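PDB 1J77: HemO from Neisseria meningitidis, which probably catalyses the oxidative ring opening of heme as a bacterial heme oxygenase, and binds heme with its iron held by a protein side chain and a water. Local coordinates for residues 14-17 with 18-22; 164-167 with 168-171. All blocks are in the same frame, centred on the assembly; numbering follows the deposited sequence.

Contact 1: 14-17 with 18-22; sequences RLKA and DTTAV. With HEM (protoporphyrin IX containing Fe), chain B.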
ATOM      1  N   ARG A  14      10.707  11.359   9.116  1.00 26.24           N
ATOM      2  CA  ARG A  14      11.850  11.171   8.287  1.00 27.09           C
ATOM      3  C   ARG A  14      11.455  10.200   7.162  1.00 26.51           C
ATOM      4  O   ARG A  14      11.833  10.414   5.984  1.00 25.80           O
ATOM      5  CB  ARG A  14      13.033  10.704   9.103  1.00 27.43           C
ATOM      6  CG  ARG A  14      13.478  11.783  10.135  1.00 30.37           C
ATOM      7  CD  ARG A  14      14.878  11.578  10.699  1.00 34.00           C
ATOM      8  NE  ARG A  14      14.932  10.658  11.843  1.00 34.70           N
ATOM      9  CZ  ARG A  14      14.575  10.987  13.092  1.00 36.36           C
ATOM     10  NH1 ARG A  14      14.651  10.095  14.080  1.00 36.30           N
ATOM     11  NH2 ARG A  14      14.098  12.189  13.354  1.00 35.28           N
ATOM     12  N   LEU A  15      10.669   9.175   7.503  1.00 25.76           N
ATOM     13  CA  LEU A  15      10.159   8.232   6.509  1.00 25.21           C
ATOM     14  C   LEU A  15       9.407   9.022   5.447  1.00 25.03           C
ATOM     15  O   LEU A  15       9.659   8.847   4.233  1.00 25.05           O
ATOM     16  CB  LEU A  15       9.221   7.209   7.165  1.00 23.79           C
ATOM     17  CG  LEU A  15       9.925   5.986   7.754  1.00 24.98           C
ATOM     18  CD1 LEU A  15       9.053   5.325   8.743  1.00 23.23           C
ATOM     19  CD2 LEU A  15      10.286   5.033   6.658  1.00 24.40           C
ATOM     20  N   LYS A  16       8.455   9.848   5.883  1.00 24.85           N
ATOM     21  CA  LYS A  16       7.654  10.687   4.958  1.00 25.67           C
ATOM     22  C   LYS A  16       8.544  11.572   4.108  1.00 25.14           C
ATOM     23  O   LYS A  16       8.404  11.627   2.882  1.00 22.36           O
ATOM     24  CB  LYS A  16       6.684  11.594   5.733  1.00 27.16           C
ATOM     25  CG  LYS A  16       5.739  12.418   4.841  1.00 30.42           C
ATOM     26  CD  LYS A  16       4.746  13.198   5.687  1.00 34.55           C
ATOM     27  CE  LYS A  16       4.025  14.278   4.894  1.00 37.35           C
ATOM     28  NZ  LYS A  16       3.027  13.689   3.969  1.00 39.97           N
ATOM     29  N   ALA A  17       9.431  12.327   4.735  1.00 25.34           N
ATOM     30  CA  ALA A  17      10.350  13.227   4.008  1.00 25.07           C
ATOM     31  C   ALA A  17      11.144  12.542   2.914  1.00 25.45           C
ATOM     32  O   ALA A  17      11.193  13.042   1.768  1.00 26.72           O
ATOM     33  CB  ALA A  17      11.320  13.928   4.998  1.00 26.18           C
ATOM     34  N   ASP A  18      11.746  11.405   3.241  1.00 24.41           N
ATOM     35  CA  ASP A  18      12.643  10.693   2.366  1.00 23.86           C
ATOM     36  C   ASP A  18      11.878   9.945   1.256  1.00 22.64           C
ATOM     37  O   ASP A  18      12.514   9.489   0.330  1.00 24.03           O
ATOM     38  CB  ASP A  18      13.590   9.704   3.130  1.00 24.88           C
ATOM     39  CG  ASP A  18      14.593  10.397   4.031  1.00 28.65           C
ATOM     40  OD1 ASP A  18      14.722  11.630   3.944  1.00 30.32           O
ATOM     41  OD2 ASP A  18      15.322   9.751   4.822  1.00 31.12           O
ATOM     42  N   THR A  19      10.561   9.791   1.389  1.00 21.04           N
ATOM     43  CA  THR A  19       9.759   9.019   0.394  1.00 20.53           C
ATOM     44  C   THR A  19       8.623   9.764  -0.288  1.00 20.27           C
ATOM     45  O   THR A  19       7.861   9.163  -1.071  1.00 19.83           O
ATOM     46  CB  THR A  19       9.176   7.678   0.961  1.00 20.62           C
ATOM     47  OG1 THR A  19       8.236   7.912   2.017  1.00 20.93           O
ATOM     48  CG2 THR A  19      10.250   6.807   1.569  1.00 22.35           C
ATOM     49  N   THR A  20       8.500  11.074  -0.058  1.00 19.34           N
ATOM     50  CA  THR A  20       7.436  11.830  -0.683  1.00 19.06           C
ATOM     51  C   THR A  20       7.474  11.928  -2.255  1.00 17.89           C
ATOM     52  O   THR A  20       6.442  11.762  -2.914  1.00 18.02           O
ATOM     53  CB  THR A  20       7.267  13.202  -0.071  1.00 20.02           C
ATOM     54  OG1 THR A  20       6.864  13.026   1.286  1.00 23.52           O
ATOM     55  CG2 THR A  20       6.144  13.922  -0.728  1.00 22.62           C
ATOM     56  N   ALA A  21       8.673  12.104  -2.788  1.00 18.04           N
ATOM     57  CA  ALA A  21       8.887  12.196  -4.222  1.00 18.25           C
ATOM     58  C   ALA A  21       8.433  10.848  -4.820  1.00 17.34           C
ATOM     59  O   ALA A  21       7.671  10.833  -5.775  1.00 17.42           O
ATOM     60  CB  ALA A  21      10.363  12.449  -4.558  1.00 17.83           C
ATOM     61  N   VAL A  22       8.921   9.719  -4.291  1.00 18.20           N
ATOM     62  CA  VAL A  22       8.544   8.437  -4.898  1.00 16.83           C
ATOM     63  C   VAL A  22       7.061   8.178  -4.694  1.00 16.30           C
ATOM     64  O   VAL A  22       6.401   7.606  -5.573  1.00 16.81           O
ATOM     65  CB  VAL A  22       9.473   7.260  -4.488  1.00 17.03           C
ATOM     66  CG1 VAL A  22       9.377   6.924  -2.963  1.00 19.19           C
ATOM     67  CG2 VAL A  22       9.207   6.047  -5.379  1.00 18.73           C
TER
HETATM   68  CHA HEM B 300      -0.357   9.314   2.183  1.00 21.93           C
HETATM   69  CHB HEM B 300      -2.763  10.078  -1.949  1.00 21.71           C
HETATM   70  CHC HEM B 300      -1.372   5.685  -3.551  1.00 20.05           C
HETATM   71  CHD HEM B 300       1.432   5.151   0.402  1.00 19.34           C
HETATM   72  C1A HEM B 300      -1.203   9.854   1.246  1.00 22.53           C
HETATM   73  C2A HEM B 300      -2.035  11.067   1.417  1.00 24.44           C
HETATM   74  C3A HEM B 300      -2.680  11.248   0.267  1.00 23.29           C
HETATM   75  C4A HEM B 300      -2.298  10.203  -0.672  1.00 21.84           C
HETATM   76  CMA HEM B 300      -3.673  12.398  -0.038  1.00 26.04           C
HETATM   77  CAA HEM B 300      -2.223  11.960   2.678  0.70 25.13           C
HETATM   78  CBA HEM B 300      -3.466  11.483   3.430  0.70 27.00           C
HETATM   79  CGA HEM B 300      -3.642  12.203   4.753  0.70 26.47           C
HETATM   80  O1A HEM B 300      -2.636  12.782   5.258  0.70 28.59           O
HETATM   81  O2A HEM B 300      -4.797  12.202   5.275  0.70 28.76           O
HETATM   82  C1B HEM B 300      -2.611   8.958  -2.753  1.00 21.71           C
HETATM   83  C2B HEM B 300      -3.234   8.769  -4.033  1.00 21.95           C
HETATM   84  C3B HEM B 300      -2.826   7.559  -4.510  1.00 19.45           C
HETATM   85  C4B HEM B 300      -1.992   6.942  -3.481  1.00 20.33           C
HETATM   86  CMB HEM B 300      -4.174   9.837  -4.650  1.00 24.03           C
HETATM   87  CAB HEM B 300      -3.245   6.865  -5.808  1.00 20.92           C
HETATM   88  CBB HEM B 300      -3.479   7.554  -6.920  1.00 22.12           C
HETATM   89  C1C HEM B 300      -0.548   5.151  -2.596  1.00 17.87           C
HETATM   90  C2C HEM B 300       0.026   3.806  -2.617  1.00 19.32           C
HETATM   91  C3C HEM B 300       0.843   3.695  -1.558  1.00 19.45           C
HETATM   92  C4C HEM B 300       0.748   4.887  -0.760  1.00 19.35           C
HETATM   93  CMC HEM B 300      -0.189   2.808  -3.764  1.00 21.90           C
HETATM   94  CAC HEM B 300       1.700   2.508  -1.141  1.00 21.90           C
HETATM   95  CBC HEM B 300       2.020   1.579  -2.037  1.00 25.59           C
HETATM   96  C1D HEM B 300       1.191   6.227   1.196  1.00 19.10           C
HETATM   97  C2D HEM B 300       1.857   6.415   2.459  1.00 18.06           C
HETATM   98  C3D HEM B 300       1.335   7.703   3.011  1.00 20.10           C
HETATM   99  C4D HEM B 300       0.384   8.160   2.027  1.00 21.03           C
HETATM  100  CMD HEM B 300       2.897   5.473   3.070  1.00 18.84           C
HETATM  101  CAD HEM B 300       1.646   8.364   4.354  1.00 22.64           C
HETATM  102  CBD HEM B 300       2.474   9.607   4.215  1.00 22.18           C
HETATM  103  CGD HEM B 300       2.765  10.033   5.637  1.00 25.59           C
HETATM  104  O1D HEM B 300       3.770   9.535   6.199  1.00 23.73           O
HETATM  105  O2D HEM B 300       2.028  10.916   6.177  1.00 28.65           O
HETATM  106  NA  HEM B 300      -1.408   9.366  -0.023  1.00 20.91           N
HETATM  107  NB  HEM B 300      -1.831   7.847  -2.467  1.00 20.54           N
HETATM  108  NC  HEM B 300      -0.094   5.743  -1.454  1.00 17.75           N
HETATM  109  ND  HEM B 300       0.307   7.284   0.934  1.00 20.32           N
HETATM  110 FE   HEM B 300      -0.669   7.621  -0.784  1.00 19.42          FE
HETATM  111  O   HOH W   1      11.245  12.571  -1.154  1.00 25.91           O
HETATM  112  O   HOH W   2      -2.142   6.668   0.072  1.00 31.79           O
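Two threonine hydroxyls folded back onto the preceding turn, beside a lysine lying along a heme propionate, make this a local contact within one helix: residues 14-22 of helix 11-32, at a kink just before His23, the axial ligand of the heme iron. The turn starts regularly, Asp18 N bonding to Arg14 O at 2.9 Å. At Thr19 it tightens: the backbone N gives only a weak bond to Leu15 O and a second bond, 3.2 Å long, to Lys16 O. Thr19 OG1 also donates to Leu15 O, at 2.8 Å. A chi1 of 64° places this hydroxyl between its own backbone N and carbonyl carbon, from where it reaches the oxygen above the carbonyl plane. Thr20 OG1, anti to its carbonyl carbon (chi1 -64°), donates 2.6 Å to Lys16 O. It comes in 46° out of the carbonyl plane, and Thr19 N meets the same oxygen from the opposite face, so Lys16 O is gripped from both sides. At the kink, water 1 bridges the opened turn, donating to Ala17 O and accepting from Ala21 N at 3.1 Å. The Lys16 side chain runs out extended and bends only at its end, laying its methylenes against the propionate, with CD 3.6 Å from heme O2D. NZ lies 3.7 Å from that oxygen, longer than a hydrogen bond, while Tyr112 OH from helix 104-119 does bond to the heme. Leu15, Lys16 and Thr19 all touch Tyr112. The water thus stands in for the missing bond from Ala21 N to Ala17 O, and the two hydroxyls add to carbonyls that already hold backbone bonds in this proximal helix, while the positive charge of Lys16 probably offsets the propionate at longer range.

Contact 2: 164-167 with 168-171; sequences NLTP and EAEA
Thr166 caps the start of helix 167-192, its OG1 accepting from Ala169 N at 3.3 Å with an N-H...O angle of 153°. With chi1 at 62° the hydroxyl is turned toward the first helical turn, and it donates a weak bond to Glu168 OE1. Glu168 reaches it by bending at chi2 (78°), so that its carboxylate curls back toward Thr166 at the side of the helix start and lies alongside the Pro167 ring. Among the backbone bonds, Thr166 O accepts from Glu170 N at 2.9 Å and more weakly from Ala169 N. Pro167 O takes Ala171 N at 3.0 Å. Apolar contact comes from Leu165, whose CB packs on Ala169 CB at 4.0 Å and lies close to Glu170 CG. Water 3 lies 2.8 Å from Leu165 O and 3.2 Å from Glu170 OE2. The same Glu170 carboxylate oxygen forms a salt bridge with Arg14. This N-cap thus ends the loop that follows helix 149-162, while Leu165 reaches Asn105 and Ile108 of helix 104-119 and, together with Glu170, Phe11 of helix 11-32.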
ATOM      1  N   ASN A 164      11.461   2.885  18.729  1.00 36.30           N
ATOM      2  CA  ASN A 164      12.696   3.536  19.122  1.00 37.10           C
ATOM      3  C   ASN A 164      13.869   2.956  18.385  1.00 37.35           C
ATOM      4  O   ASN A 164      14.905   2.654  18.967  1.00 37.39           O
ATOM      5  CB  ASN A 164      12.904   3.480  20.640  1.00 38.07           C
ATOM      6  CG  ASN A 164      12.212   4.615  21.343  1.00 39.53           C
ATOM      7  OD1 ASN A 164      12.275   5.769  20.895  1.00 41.32           O
ATOM      8  ND2 ASN A 164      11.506   4.303  22.418  1.00 41.51           N
ATOM      9  N   LEU A 165      13.691   2.812  17.072  1.00 36.72           N
ATOM     10  CA  LEU A 165      14.743   2.304  16.225  1.00 36.51           C
ATOM     11  C   LEU A 165      15.887   3.273  16.374  1.00 37.24           C
ATOM     12  O   LEU A 165      15.655   4.467  16.537  1.00 37.55           O
ATOM     13  CB  LEU A 165      14.299   2.273  14.758  1.00 36.18           C
ATOM     14  CG  LEU A 165      13.245   1.264  14.291  1.00 35.42           C
ATOM     15  CD1 LEU A 165      13.342   1.124  12.798  1.00 34.27           C
ATOM     16  CD2 LEU A 165      13.402  -0.096  14.936  1.00 34.91           C
ATOM     17  N   THR A 166      17.103   2.754  16.334  1.00 37.29           N
ATOM     18  CA  THR A 166      18.278   3.616  16.351  1.00 37.76           C
ATOM     19  C   THR A 166      18.308   4.295  14.991  1.00 37.99           C
ATOM     20  O   THR A 166      17.660   3.837  14.071  1.00 37.90           O
ATOM     21  CB  THR A 166      19.545   2.785  16.557  1.00 37.95           C
ATOM     22  OG1 THR A 166      19.708   1.858  15.474  1.00 38.27           O
ATOM     23  CG2 THR A 166      19.435   1.895  17.840  1.00 37.64           C
ATOM     24  N   PRO A 167      19.047   5.387  14.832  1.00 38.26           N
ATOM     25  CA  PRO A 167      19.096   6.056  13.524  1.00 38.06           C
ATOM     26  C   PRO A 167      19.566   5.131  12.417  1.00 37.63           C
ATOM     27  O   PRO A 167      19.144   5.247  11.252  1.00 36.27           O
ATOM     28  CB  PRO A 167      20.135   7.160  13.727  1.00 38.26           C
ATOM     29  CG  PRO A 167      20.183   7.379  15.192  1.00 38.77           C
ATOM     30  CD  PRO A 167      19.877   6.067  15.843  1.00 38.63           C
ATOM     31  N   GLU A 168      20.464   4.230  12.798  1.00 37.80           N
ATOM     32  CA  GLU A 168      21.066   3.270  11.905  1.00 37.34           C
ATOM     33  C   GLU A 168      19.998   2.294  11.364  1.00 36.60           C
ATOM     34  O   GLU A 168      19.987   1.956  10.177  1.00 36.02           O
ATOM     35  CB  GLU A 168      22.168   2.498  12.665  1.00 38.35           C
ATOM     36  CG  GLU A 168      23.164   3.347  13.504  1.00 39.49           C
ATOM     37  CD  GLU A 168      22.630   3.836  14.854  1.00 41.65           C
ATOM     38  OE1 GLU A 168      22.531   3.034  15.811  1.00 44.53           O
ATOM     39  OE2 GLU A 168      22.335   5.046  14.986  1.00 41.82           O
ATOM     40  N   ALA A 169      19.113   1.849  12.252  1.00 35.14           N
ATOM     41  CA  ALA A 169      18.046   0.917  11.871  1.00 33.91           C
ATOM     42  C   ALA A 169      17.001   1.678  11.083  1.00 32.70           C
ATOM     43  O   ALA A 169      16.315   1.082  10.231  1.00 31.04           O
ATOM     44  CB  ALA A 169      17.418   0.303  13.093  1.00 33.94           C
ATOM     45  N   GLU A 170      16.834   2.964  11.396  1.00 32.00           N
ATOM     46  CA  GLU A 170      15.890   3.817  10.662  1.00 32.11           C
ATOM     47  C   GLU A 170      16.298   3.879   9.208  1.00 31.33           C
ATOM     48  O   GLU A 170      15.454   3.842   8.321  1.00 29.79           O
ATOM     49  CB  GLU A 170      15.911   5.254  11.184  1.00 32.84           C
ATOM     50  CG  GLU A 170      15.148   5.519  12.447  1.00 35.33           C
ATOM     51  CD  GLU A 170      15.062   7.011  12.737  1.00 39.21           C
ATOM     52  OE1 GLU A 170      14.706   7.800  11.822  1.00 39.30           O
ATOM     53  OE2 GLU A 170      15.374   7.394  13.875  1.00 42.21           O
ATOM     54  N   ALA A 171      17.592   4.035   8.951  1.00 30.97           N
ATOM     55  CA  ALA A 171      18.078   4.100   7.583  1.00 30.96           C
ATOM     56  C   ALA A 171      17.659   2.875   6.778  1.00 30.42           C
ATOM     57  O   ALA A 171      17.226   2.989   5.631  1.00 30.45           O
ATOM     58  CB  ALA A 171      19.620   4.284   7.554  1.00 31.58           C
TER
HETATM   59  O   HOH W   3      13.335   5.762  15.681  1.00 40.19           O

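The two contacts, with centres about 16 Å apart, meet where Arg14 NH1 lies 2.8 Å from Glu170 OE2. Contact 1 is partly buried and borders the heme, whereas contact 2 lies at the surface, with Glu170 its buried member. Both rely on threonine hydroxyls, but in different roles: in contact 1 they donate to carbonyls inside a kinked helix, while in contact 2 one accepts a backbone N-H at a helix start. Both contacts pack on helix 104-119, and contact 1 also leans on helix 167-192, the helix that contact 2 begins, through Leu15 and Asp18 on Ile174 and Thr19 on Phe181.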